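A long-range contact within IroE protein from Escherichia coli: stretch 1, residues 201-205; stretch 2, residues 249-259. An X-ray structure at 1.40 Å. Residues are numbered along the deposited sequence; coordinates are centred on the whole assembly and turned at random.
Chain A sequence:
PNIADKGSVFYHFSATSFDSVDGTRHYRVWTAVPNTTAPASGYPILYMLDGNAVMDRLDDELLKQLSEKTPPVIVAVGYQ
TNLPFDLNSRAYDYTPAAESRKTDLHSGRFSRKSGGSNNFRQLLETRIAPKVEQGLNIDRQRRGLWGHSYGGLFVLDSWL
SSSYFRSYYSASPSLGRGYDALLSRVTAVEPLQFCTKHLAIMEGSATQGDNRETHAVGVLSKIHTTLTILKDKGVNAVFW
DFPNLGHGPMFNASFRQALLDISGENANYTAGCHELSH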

# COMPACT_ATOMS: atom_id res chain seq x y z
N ILE A 201 3.19 -2.01 10.57
CA ILE A 201 4.06 -0.85 10.42
C ILE A 201 5.47 -1.32 10.10
O ILE A 201 5.93 -2.28 10.75
CB ILE A 201 4.07 0.01 11.70
CG1 ILE A 201 2.64 0.48 12.02
CG2 ILE A 201 5.03 1.16 11.58
CD1 ILE A 201 2.56 1.26 13.34
N MSE A 202 6.09 -0.74 9.09
CA MSE A 202 7.33 -1.22 8.55
C MSE A 202 8.30 -0.05 8.59
O MSE A 202 8.00 0.99 8.02
CB MSE A 202 7.16 -1.73 7.12
CG MSE A 202 5.92 -2.68 6.94
SE MSE A 202 5.66 -3.33 5.17
CE MSE A 202 6.61 -4.98 5.40
N GLU A 203 9.44 -0.23 9.26
CA GLU A 203 10.37 0.89 9.31
C GLU A 203 11.79 0.36 9.11
O GLU A 203 12.03 -0.81 9.37
CB GLU A 203 10.31 1.63 10.68
CG GLU A 203 9.02 2.42 10.86
CD GLU A 203 9.01 3.76 10.17
OE1 GLU A 203 10.05 4.23 9.62
OE2 GLU A 203 7.95 4.45 10.16
N GLY A 204 12.70 1.18 8.63
CA GLY A 204 14.06 0.69 8.40
C GLY A 204 14.86 1.91 8.87
O GLY A 204 14.86 1.94 10.08
N SER A 205 15.23 2.63 7.85
CA SER A 205 15.88 3.93 7.94
C SER A 205 17.04 3.71 8.91
O SER A 205 18.06 3.31 8.36
CB SER A 205 14.89 5.01 8.33
OG SER A 205 13.90 5.15 7.31
N PRO A 249 16.69 0.56 -0.75
CA PRO A 249 16.56 -0.78 -0.20
C PRO A 249 15.34 -0.88 0.65
O PRO A 249 14.70 -1.93 0.70
CB PRO A 249 17.87 -0.94 0.63
CG PRO A 249 18.83 -0.08 -0.13
CD PRO A 249 18.02 1.15 -0.54
N MSE A 250 14.89 0.10 1.46
CA MSE A 250 13.67 -0.03 2.21
C MSE A 250 12.40 -0.05 1.36
O MSE A 250 11.49 -0.79 1.75
CB MSE A 250 13.60 1.23 3.13
CG MSE A 250 12.33 1.19 3.95
SE MSE A 250 12.31 -0.30 5.23
CE MSE A 250 10.56 0.08 5.74
N PHE A 251 12.36 0.74 0.31
CA PHE A 251 11.22 0.67 -0.63
C PHE A 251 11.07 -0.79 -1.09
O PHE A 251 9.97 -1.33 -1.07
CB PHE A 251 11.41 1.65 -1.79
CG PHE A 251 10.22 1.73 -2.75
CD1 PHE A 251 9.34 2.79 -2.60
CD2 PHE A 251 10.04 0.79 -3.77
CE1 PHE A 251 8.24 2.85 -3.46
CE2 PHE A 251 8.96 0.87 -4.59
CZ PHE A 251 8.05 1.92 -4.50
N ASN A 252 12.22 -1.32 -1.50
CA ASN A 252 12.23 -2.71 -2.01
C ASN A 252 11.82 -3.69 -0.95
O ASN A 252 10.97 -4.56 -1.11
CB ASN A 252 13.67 -3.09 -2.42
CG ASN A 252 14.07 -2.53 -3.75
OD1 ASN A 252 13.20 -1.99 -4.44
ND2 ASN A 252 15.35 -2.64 -4.08
N ALA A 253 12.48 -3.64 0.23
CA ALA A 253 12.21 -4.59 1.28
C ALA A 253 10.77 -4.62 1.71
O ALA A 253 10.15 -5.67 1.96
CB ALA A 253 13.09 -4.27 2.52
N SER A 254 10.21 -3.42 1.89
CA SER A 254 8.85 -3.36 2.45
C SER A 254 7.83 -3.83 1.37
O SER A 254 6.95 -4.57 1.81
CB SER A 254 8.61 -1.93 2.97
OG SER A 254 8.51 -0.99 1.93
N PHE A 255 8.02 -3.44 0.12
CA PHE A 255 6.97 -3.93 -0.82
C PHE A 255 7.15 -5.43 -1.00
O PHE A 255 6.15 -6.15 -1.12
CB PHE A 255 7.02 -3.14 -2.12
CG PHE A 255 7.72 -3.68 -3.33
CD1 PHE A 255 7.17 -4.72 -4.14
CD2 PHE A 255 8.93 -3.16 -3.77
CE1 PHE A 255 7.83 -5.20 -5.26
CE2 PHE A 255 9.60 -3.66 -4.86
CZ PHE A 255 9.06 -4.69 -5.63
N ARG A 256 8.39 -5.91 -1.09
CA ARG A 256 8.53 -7.36 -1.35
C ARG A 256 8.10 -8.14 -0.16
O ARG A 256 7.43 -9.19 -0.25
CB ARG A 256 10.00 -7.62 -1.73
CG ARG A 256 10.35 -7.06 -3.08
CD ARG A 256 11.84 -7.38 -3.35
NE ARG A 256 12.34 -6.46 -4.35
CZ ARG A 256 12.83 -6.87 -5.51
NH1 ARG A 256 12.84 -8.18 -5.69
NH2 ARG A 256 13.26 -5.94 -6.35
N GLN A 257 8.40 -7.73 1.07
CA GLN A 257 7.99 -8.46 2.25
C GLN A 257 6.47 -8.42 2.43
O GLN A 257 5.89 -9.39 2.88
CB GLN A 257 8.76 -7.99 3.52
CG GLN A 257 8.38 -8.83 4.74
CD GLN A 257 8.89 -10.27 4.61
OE1 GLN A 257 10.10 -10.49 4.58
NE2 GLN A 257 8.01 -11.26 4.51
N ALA A 258 5.85 -7.29 2.02
CA ALA A 258 4.38 -7.28 2.07
C ALA A 258 3.78 -8.32 1.10
O ALA A 258 2.86 -8.99 1.52
CB ALA A 258 3.90 -5.85 1.77
N LEU A 259 4.34 -8.33 -0.09
CA LEU A 259 3.80 -9.40 -1.00
C LEU A 259 4.02 -10.78 -0.41
O LEU A 259 3.17 -11.67 -0.44
CB LEU A 259 4.48 -9.23 -2.35
CG LEU A 259 3.99 -8.09 -3.21
CD1 LEU A 259 4.92 -7.74 -4.36
CD2 LEU A 259 2.58 -8.45 -3.78

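Strand 201-203 and the loop that follows it pack against helix 249-259, the two axes 9.3 Å apart at closest approach and running roughly antiparallel, at 149° between their N-to-C directions. The register follows from this: Met202 sits beside Ser254 (CA to CA 6.6 Å), and Gly204, further along stretch 1, sits beside Met250, earlier on the helix (CA to CA 6.2 Å). No hydrogen bond or salt bridge crosses between the stretches; 255 Å² of surface, both sides summed, is buried by van der Waals packing, most of it on two selenomethionines, Met202 and Met250.

Apolar side-chain contact centres on Met202 and Met250. Each points toward the opposing stretch, and the methyl of Met250 reaches the base of the Met202 side chain, CE of Met250 lying 4.1 Å from CB of Met202. Met202, with chi1 m and chi2 t, extends along the helix, so that its SE lies 3.9 Å from CB of Ser254 and its CE 4.1 Å from CB of Gln257. Beyond CB, its long, unbranched side chain meets about one turn of helix, from Ser254 to Ala258. Gln257 contributes the aliphatic start of its side chain, which points toward the strand while its end leads away; its NE2 is hydrogen-bonded elsewhere in the structure. A polar residue can therefore border this apolar contact without bringing its amide into it.

Side chains also pack against backbone. CE of Met202 rests 3.6 Å from O of Ser254 and 4.2 Å from N of Ala258, two atoms already joined to each other by a helical hydrogen bond of 2.9 Å from Ala258 N to Ser254 O. The methyl thus packs on backbone whose polar groups are paired. In the other direction Met250, with chi1 t, chi2 p and chi3 t, lays its end along the backbone of stretch 1, from the end of the strand into the loop: CE is 3.5 Å from O of Met202 and 3.6 Å from C of Glu203, and SE is 3.7 Å from N of Gly204. Gly204 suits this place because it has no side chain; an ideal CB would point toward the helix and lie 2.7 Å from SE of Met250, a clash.

Among the polar and small residues, Ser254 points toward the strand yet keeps its hydroxyl occupied within the helix: with chi1 p, OG donates to O of Met250 at 3.0 Å, the same carbonyl that accepts the backbone N of Ser254 at 2.9 Å. Its short side chain brings CB to 3.9 Å from Met202 SE while the hydroxyl stays satisfied. Ala258 is small too, its CB directed sideways, and it meets Met202 through its backbone. Glu203, by the alternation of the strand, points away from the helix; both carboxylate oxygens, OE1 and OE2, are hydrogen-bonded elsewhere in the structure, so its charge is buried outside this contact and only its backbone lies against Met250.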